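Local coordinates for protein glucose-6-phosphate isomerase (Thermus thermophilus, PDB 1ZZG) that probably catalyses the reversible isomerisation of glucose 6-phosphate to fructose 6-phosphate in glycolysis and gluconeogenesis, at residues A[120-125]-A[164-169]; A[154-159]-A[195-200]; A[255-260]-A[375-380]. One frame throughout, in Å; residues are numbered along the deposited sequence.

Overall arrangement
From the N terminus, residues 120-125 come first and run along the end of strand 118-124 and just past it. Contact 1 closes a loop of 38 residues when helix 165-173 packs on this strand. Strand 155-159 lies within that loop and opens contact 2, which closes at helix 193-201. Contacts 1 and 2 therefore cross along the chain. Their strands are neighbours in the five-stranded parallel sheet, and the two helices pack on its opposite faces. Contact 3 comes later, in series, and closes a longer loop of 114 residues. It joins helices 257-269 and 371-391 near the centre of the chain. Its centre is about 19 Å from that of contact 2 and about 25 Å from that of contact 1.

Contact 1 of 3, residues A[120-125]-A[164-169]; sequences VNAVSK and GPLRAF
Leu166 points from the first turn of helix 165-173 at strand 118-124. Its CD1 methyl makes the closest contacts. It lies against the side chain of Ser124, with Leu166 CD1 3.7 Å from Ser124 CB. The same methyl is 4.1 Å from Ser124 N, so it rests on the backbone too. At Ala122 it comes nearest the carbonyl, with Leu166 CD1 4.1 Å from Ala122 O. The approach to the side chain is looser, with Leu166 CD1 4.4 Å from Ala122 CB and Leu166 CD2 about as far from it. Ala122 and Ser124 are two apart along the chain and both point toward the helix, while Val123 between them points away. The leucine tip thus sits across two side chains of one face.

Ser124 meets the leucine with its carbon, not its hydroxyl. Rotation about chi1 (175°, OG opposite the backbone N) carries OG past the leucine to Gly127 N, its hydrogen-bond partner, and leaves CB facing CD1. A weak second bond runs to Thr129 OG1. Leu166 also touches Val157 and Thr159 of the next strand and Leu136 of helix 130-147. Pro165 and Phe169 pack on Ala330 and Gly327 of the second subunit. The side chain of Ser124 is about 9 Å from that of Lys406, a predicted active-site residue.

Helix 165-173 forms the beta-alpha-beta crossover between parallel strands 155-159 and 176-179. Here it reaches past strand 155-159 to the next strand, 118-124. Such packing is characteristic of the three-layer alpha-beta-alpha sandwich of SIS domains.

Contact 2 of 3, residues A[154-159]-A[195-200]; sequences HLVVTT and GLLPLA
This is an apolar contact of a helix on a sheet, buried in the five-stranded parallel sheet domain. Helix 193-201 meets strand 155-159 through a single side chain, Leu197. The backbones stay well apart: Leu197 CA and Thr158 CA are the nearest pair, at 8.9 Å. The side chains bridge the distance.

Leu197 and Val156 reach toward each other tip to tip. Leu197 CD2 is 4.0 Å from Val156 CG2. It is almost as near the other branch, with Leu197 CD2 4.1 Å from Val156 CG1. The methyl therefore rests on both prongs of the valine. With its CG anti to the backbone N (chi1 -176°), Leu197 extends from the helix to this point. Thr158 passes Leu197 in the opposite direction. Its hydroxyl comes alongside the same methyl, with Thr158 OG1 4.1 Å from Leu197 CD2. This is van der Waals contact only. The buried hydroxyl has its polar partner in the next strand, where Asn121 ND2 hydrogen-bonds to it. Asn121 ND2 also bonds to Val156 O, so this one amide nitrogen ties strand 118-124 to both a side chain and a carbonyl of strand 155-159. Leu197 packs on Asn121 as well. The helix is kinked at Pro198, whose N cannot give a hydrogen bond to the preceding turn.

Val156 and Thr158 face helix 193-201, whereas Val157 points to the other side of the sheet. Tyr59 of helix 52-61 touches both Val156 and Leu197. Ala200 packs on that helix, and Leu196 and Leu199 pack on helix 206-221.

Contact 3 of 3, residues A[255-260]-A[375-380]; sequences SHLPSW and GWLMQH
Trp260 and Met378 form the tight part of this contact. The methionine methyl sits over one face of the indole, with Met378 CE 3.5 Å from Trp260 CE2. This is a CH-pi contact: Met378 CE is 3.7 Å from the centroid of the Trp260 six-membered ring. The sulfur stands higher above the same ring, with Met378 SD 4.8 Å from that centroid and only 2° off the normal. A bend in the methionine chain (chi3 76°) turns CE back down onto the face. The outer ring atom Trp260 CH2 reaches the helix backbone, 3.4 Å from Met378 O.

The methyl gives the close contact, and the more distant sulfur makes it also a Met-aromatic contact between helices 257-269 and 371-391. Helix 257-269 also carries Glu267, the predicted proton donor, whose side chain is about 10 Å from that of Trp260.

The indole is touched at many atoms, whereas Leu257, one turn earlier, meets its partners through single methyls. Leu257 CD2 meets Leu377 CD2 at 3.7 Å, and Leu257 CD1 lies 3.9 Å from Met378 CG. The side chains cross at a slant. All four touching residues are buried. Just ahead of Leu257 the chain is more open: Ser255 and His256 are partly exposed, and His256 turns to Lys82 and Ala86 of helix 79-88. Leu84 of that helix and Ala190 also pack on Met378.

Contact 1 of 3, residues A[120-125]-A[164-169]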
# COMPACT_ATOMS: atom_id res chain seq x y z
N VAL A 120 -14.35 -20.65 -0.27
CA VAL A 120 -14.22 -19.61 -1.28
C VAL A 120 -15.44 -18.69 -1.22
O VAL A 120 -16.58 -19.15 -1.20
CB VAL A 120 -14.11 -20.23 -2.69
CG1 VAL A 120 -13.92 -19.13 -3.73
CG2 VAL A 120 -12.94 -21.20 -2.73
N ASN A 121 -15.18 -17.39 -1.17
CA ASN A 121 -16.24 -16.39 -1.10
C ASN A 121 -16.15 -15.46 -2.31
O ASN A 121 -15.24 -14.63 -2.39
CB ASN A 121 -16.08 -15.58 0.20
CG ASN A 121 -17.15 -14.50 0.37
OD1 ASN A 121 -16.96 -13.56 1.15
ND2 ASN A 121 -18.27 -14.63 -0.34
N ALA A 122 -17.08 -15.62 -3.25
CA ALA A 122 -17.10 -14.78 -4.44
C ALA A 122 -17.93 -13.55 -4.12
O ALA A 122 -19.13 -13.64 -3.88
CB ALA A 122 -17.71 -15.54 -5.60
N VAL A 123 -17.28 -12.39 -4.14
CA VAL A 123 -17.93 -11.13 -3.80
C VAL A 123 -17.96 -10.13 -4.95
O VAL A 123 -16.91 -9.76 -5.48
CB VAL A 123 -17.24 -10.46 -2.60
CG1 VAL A 123 -18.11 -9.32 -2.07
CG2 VAL A 123 -16.95 -11.49 -1.51
N SER A 124 -19.16 -9.70 -5.31
CA SER A 124 -19.35 -8.72 -6.38
C SER A 124 -20.78 -8.18 -6.32
O SER A 124 -21.74 -8.95 -6.32
CB SER A 124 -19.12 -9.37 -7.75
OG SER A 124 -19.41 -8.44 -8.79
N LYS A 125 -20.92 -6.85 -6.26
CA LYS A 125 -22.25 -6.25 -6.19
C LYS A 125 -23.03 -6.51 -7.47
O LYS A 125 -24.15 -7.03 -7.43
CB LYS A 125 -22.16 -4.74 -5.94
CG LYS A 125 -23.53 -4.07 -5.86
CD LYS A 125 -23.42 -2.56 -5.63
CE LYS A 125 -24.79 -1.90 -5.63
NZ LYS A 125 -25.63 -2.37 -4.49
N GLY A 164 -27.76 -9.67 -11.47
CA GLY A 164 -26.46 -10.23 -11.79
C GLY A 164 -26.30 -11.73 -11.94
O GLY A 164 -27.11 -12.51 -11.43
N PRO A 165 -25.24 -12.16 -12.64
CA PRO A 165 -24.95 -13.58 -12.87
C PRO A 165 -24.56 -14.38 -11.63
O PRO A 165 -24.82 -15.59 -11.57
CB PRO A 165 -23.84 -13.53 -13.93
CG PRO A 165 -23.18 -12.21 -13.70
CD PRO A 165 -24.34 -11.30 -13.43
N LEU A 166 -23.95 -13.73 -10.64
CA LEU A 166 -23.56 -14.43 -9.42
C LEU A 166 -24.78 -14.85 -8.62
O LEU A 166 -24.82 -15.93 -8.04
CB LEU A 166 -22.67 -13.55 -8.53
CG LEU A 166 -21.17 -13.54 -8.82
CD1 LEU A 166 -20.47 -12.80 -7.69
CD2 LEU A 166 -20.64 -14.96 -8.92
N ARG A 167 -25.78 -13.98 -8.59
CA ARG A 167 -27.01 -14.29 -7.87
C ARG A 167 -27.69 -15.48 -8.55
O ARG A 167 -28.13 -16.41 -7.88
CB ARG A 167 -27.95 -13.07 -7.88
CG ARG A 167 -29.33 -13.33 -7.29
CD ARG A 167 -29.27 -13.90 -5.88
NE ARG A 167 -28.49 -13.06 -4.97
CZ ARG A 167 -28.40 -13.28 -3.66
NH1 ARG A 167 -29.02 -14.31 -3.11
NH2 ARG A 167 -27.67 -12.47 -2.90
N ALA A 168 -27.76 -15.44 -9.87
CA ALA A 168 -28.39 -16.51 -10.64
C ALA A 168 -27.64 -17.83 -10.45
O ALA A 168 -28.26 -18.88 -10.28
CB ALA A 168 -28.44 -16.13 -12.11
N PHE A 169 -26.31 -17.75 -10.47
CA PHE A 169 -25.46 -18.93 -10.31
C PHE A 169 -25.63 -19.57 -8.93
O PHE A 169 -25.66 -20.79 -8.80
CB PHE A 169 -23.99 -18.55 -10.49
CG PHE A 169 -23.05 -19.72 -10.42
CD1 PHE A 169 -23.07 -20.70 -11.41
CD2 PHE A 169 -22.16 -19.85 -9.37
CE1 PHE A 169 -22.21 -21.79 -11.35
CE2 PHE A 169 -21.29 -20.95 -9.29
CZ PHE A 169 -21.32 -21.92 -10.29

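Contact 2 of 3, residues A[154-159]-A[195-200]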
# COMPACT_ATOMS: atom_id res chain seq x y z
N HIS A 154 -18.17 -25.46 -0.12
CA HIS A 154 -16.95 -24.66 -0.06
C HIS A 154 -17.01 -23.35 -0.85
O HIS A 154 -16.01 -22.63 -0.95
CB HIS A 154 -15.76 -25.50 -0.53
CG HIS A 154 -15.43 -26.65 0.38
ND1 HIS A 154 -14.30 -26.68 1.17
CD2 HIS A 154 -16.11 -27.79 0.66
CE1 HIS A 154 -14.30 -27.78 1.89
NE2 HIS A 154 -15.38 -28.48 1.60
N LEU A 155 -18.17 -23.03 -1.41
CA LEU A 155 -18.34 -21.80 -2.17
C LEU A 155 -19.55 -21.02 -1.67
O LEU A 155 -20.68 -21.51 -1.68
CB LEU A 155 -18.52 -22.10 -3.67
CG LEU A 155 -18.79 -20.87 -4.55
CD1 LEU A 155 -17.61 -19.92 -4.49
CD2 LEU A 155 -19.03 -21.31 -5.99
N VAL A 156 -19.30 -19.80 -1.20
CA VAL A 156 -20.35 -18.93 -0.70
C VAL A 156 -20.30 -17.63 -1.51
O VAL A 156 -19.22 -17.12 -1.81
CB VAL A 156 -20.15 -18.64 0.81
CG1 VAL A 156 -18.77 -18.08 1.07
CG2 VAL A 156 -21.23 -17.69 1.31
N VAL A 157 -21.47 -17.12 -1.87
CA VAL A 157 -21.55 -15.91 -2.68
C VAL A 157 -22.13 -14.69 -1.96
O VAL A 157 -23.06 -14.81 -1.16
CB VAL A 157 -22.40 -16.18 -3.95
CG1 VAL A 157 -22.49 -14.94 -4.82
CG2 VAL A 157 -21.78 -17.32 -4.74
N THR A 158 -21.56 -13.52 -2.24
CA THR A 158 -22.02 -12.26 -1.66
C THR A 158 -22.26 -11.35 -2.85
O THR A 158 -21.31 -10.93 -3.52
CB THR A 158 -20.95 -11.65 -0.73
OG1 THR A 158 -20.70 -12.54 0.36
CG2 THR A 158 -21.41 -10.30 -0.20
N THR A 159 -23.53 -11.05 -3.14
CA THR A 159 -23.87 -10.23 -4.29
C THR A 159 -25.26 -9.60 -4.14
O THR A 159 -25.95 -9.83 -3.15
CB THR A 159 -23.83 -11.10 -5.58
OG1 THR A 159 -23.91 -10.28 -6.74
CG2 THR A 159 -24.99 -12.09 -5.58
N GLY A 195 -17.96 -7.28 4.37
CA GLY A 195 -16.96 -7.28 5.42
C GLY A 195 -17.33 -8.16 6.60
O GLY A 195 -16.46 -8.75 7.25
N LEU A 196 -18.63 -8.26 6.90
CA LEU A 196 -19.07 -9.06 8.04
C LEU A 196 -18.75 -10.55 7.93
O LEU A 196 -18.31 -11.16 8.90
CB LEU A 196 -20.57 -8.88 8.29
CG LEU A 196 -20.96 -7.43 8.58
CD1 LEU A 196 -22.46 -7.35 8.80
CD2 LEU A 196 -20.19 -6.91 9.79
N LEU A 197 -18.96 -11.12 6.75
CA LEU A 197 -18.69 -12.55 6.56
C LEU A 197 -17.22 -12.89 6.83
O LEU A 197 -16.93 -13.73 7.68
CB LEU A 197 -19.09 -12.99 5.14
CG LEU A 197 -18.92 -14.50 4.90
CD1 LEU A 197 -19.74 -15.28 5.93
CD2 LEU A 197 -19.35 -14.85 3.48
N PRO A 198 -16.28 -12.25 6.11
CA PRO A 198 -14.88 -12.60 6.41
C PRO A 198 -14.51 -12.29 7.86
O PRO A 198 -13.78 -13.05 8.48
CB PRO A 198 -14.08 -11.76 5.40
CG PRO A 198 -15.03 -10.63 5.04
CD PRO A 198 -16.36 -11.33 4.96
N LEU A 199 -15.03 -11.20 8.41
CA LEU A 199 -14.73 -10.86 9.80
C LEU A 199 -15.23 -11.92 10.78
O LEU A 199 -14.61 -12.16 11.82
CB LEU A 199 -15.33 -9.51 10.19
CG LEU A 199 -14.42 -8.30 9.96
CD1 LEU A 199 -15.17 -7.04 10.40
CD2 LEU A 199 -13.12 -8.45 10.74
N ALA A 200 -16.35 -12.56 10.44
CA ALA A 200 -16.89 -13.60 11.30
C ALA A 200 -15.86 -14.72 11.39
O ALA A 200 -15.51 -15.15 12.49
CB ALA A 200 -18.21 -14.13 10.72

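Contact 3 of 3, residues A[255-260]-A[375-380]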
# COMPACT_ATOMS: atom_id res chain seq x y z
N SER A 255 -2.97 -1.31 8.72
CA SER A 255 -2.16 -1.04 7.53
C SER A 255 -2.94 -1.03 6.21
O SER A 255 -2.46 -0.49 5.22
CB SER A 255 -1.03 -2.06 7.43
OG SER A 255 -1.53 -3.35 7.12
N HIS A 256 -4.12 -1.63 6.19
CA HIS A 256 -4.90 -1.68 4.96
C HIS A 256 -6.04 -0.66 4.92
O HIS A 256 -6.76 -0.58 3.92
CB HIS A 256 -5.43 -3.10 4.74
CG HIS A 256 -4.36 -4.10 4.46
ND1 HIS A 256 -3.86 -4.32 3.19
CD2 HIS A 256 -3.62 -4.88 5.29
CE1 HIS A 256 -2.87 -5.18 3.25
NE2 HIS A 256 -2.70 -5.54 4.51
N LEU A 257 -6.19 0.12 5.99
CA LEU A 257 -7.24 1.12 6.03
C LEU A 257 -6.99 2.25 5.03
O LEU A 257 -7.92 2.69 4.35
CB LEU A 257 -7.39 1.71 7.44
CG LEU A 257 -8.58 2.66 7.62
CD1 LEU A 257 -9.88 1.90 7.37
CD2 LEU A 257 -8.60 3.22 9.04
N PRO A 258 -5.74 2.74 4.92
CA PRO A 258 -5.50 3.83 3.97
C PRO A 258 -5.97 3.51 2.54
O PRO A 258 -6.55 4.36 1.88
CB PRO A 258 -3.99 4.04 4.06
CG PRO A 258 -3.72 3.73 5.51
CD PRO A 258 -4.52 2.46 5.70
N SER A 259 -5.72 2.29 2.08
CA SER A 259 -6.13 1.90 0.74
C SER A 259 -7.65 1.98 0.60
O SER A 259 -8.16 2.40 -0.44
CB SER A 259 -5.67 0.48 0.40
OG SER A 259 -4.28 0.44 0.20
N TRP A 260 -8.35 1.57 1.64
CA TRP A 260 -9.81 1.62 1.64
C TRP A 260 -10.28 3.07 1.52
O TRP A 260 -11.21 3.37 0.76
CB TRP A 260 -10.36 1.02 2.94
CG TRP A 260 -11.84 1.21 3.11
CD1 TRP A 260 -12.85 0.47 2.55
CD2 TRP A 260 -12.48 2.24 3.88
NE1 TRP A 260 -14.07 0.98 2.92
CE2 TRP A 260 -13.87 2.06 3.73
CE3 TRP A 260 -12.00 3.29 4.68
CZ2 TRP A 260 -14.80 2.91 4.36
CZ3 TRP A 260 -12.93 4.13 5.30
CH2 TRP A 260 -14.31 3.93 5.14
N GLY A 375 -14.99 0.98 13.44
CA GLY A 375 -16.29 1.03 12.79
C GLY A 375 -16.76 2.47 12.80
O GLY A 375 -17.38 2.96 11.85
N TRP A 376 -16.47 3.16 13.90
CA TRP A 376 -16.82 4.55 14.06
C TRP A 376 -16.04 5.36 13.01
O TRP A 376 -16.63 6.13 12.25
CB TRP A 376 -16.45 5.03 15.47
CG TRP A 376 -16.96 6.40 15.83
CD1 TRP A 376 -17.04 7.50 15.01
CD2 TRP A 376 -17.42 6.84 17.12
NE1 TRP A 376 -17.51 8.58 15.71
CE2 TRP A 376 -17.76 8.20 17.01
CE3 TRP A 376 -17.58 6.20 18.36
CZ2 TRP A 376 -18.24 8.95 18.09
CZ3 TRP A 376 -18.06 6.94 19.44
CH2 TRP A 376 -18.39 8.30 19.29
N LEU A 377 -14.73 5.16 12.95
CA LEU A 377 -13.90 5.89 11.98
C LEU A 377 -14.33 5.68 10.53
O LEU A 377 -14.48 6.64 9.77
CB LEU A 377 -12.42 5.49 12.14
CG LEU A 377 -11.44 6.11 11.14
CD1 LEU A 377 -11.56 7.63 11.16
CD2 LEU A 377 -10.02 5.67 11.47
N MET A 378 -14.52 4.43 10.13
CA MET A 378 -14.94 4.14 8.76
C MET A 378 -16.28 4.78 8.40
O MET A 378 -16.42 5.37 7.33
CB MET A 378 -14.99 2.63 8.55
CG MET A 378 -13.61 1.97 8.57
SD MET A 378 -13.65 0.17 8.36
CE MET A 378 -13.96 0.05 6.59
N GLN A 379 -17.27 4.65 9.28
CA GLN A 379 -18.58 5.23 9.02
C GLN A 379 -18.47 6.76 8.99
O GLN A 379 -19.17 7.43 8.22
CB GLN A 379 -19.59 4.80 10.10
CG GLN A 379 -21.03 5.23 9.80
CD GLN A 379 -21.70 4.34 8.76
OE1 GLN A 379 -21.06 3.53 8.11
NE2 GLN A 379 -23.01 4.51 8.61
N HIS A 380 -17.60 7.30 9.84
CA HIS A 380 -17.37 8.75 9.91
C HIS A 380 -16.85 9.25 8.57
O HIS A 380 -17.28 10.29 8.07
CB HIS A 380 -16.33 9.05 11.00
CG HIS A 380 -15.78 10.45 10.96
ND1 HIS A 380 -16.08 11.39 11.92
CD2 HIS A 380 -14.95 11.05 10.08
CE1 HIS A 380 -15.45 12.52 11.63
NE2 HIS A 380 -14.76 12.34 10.51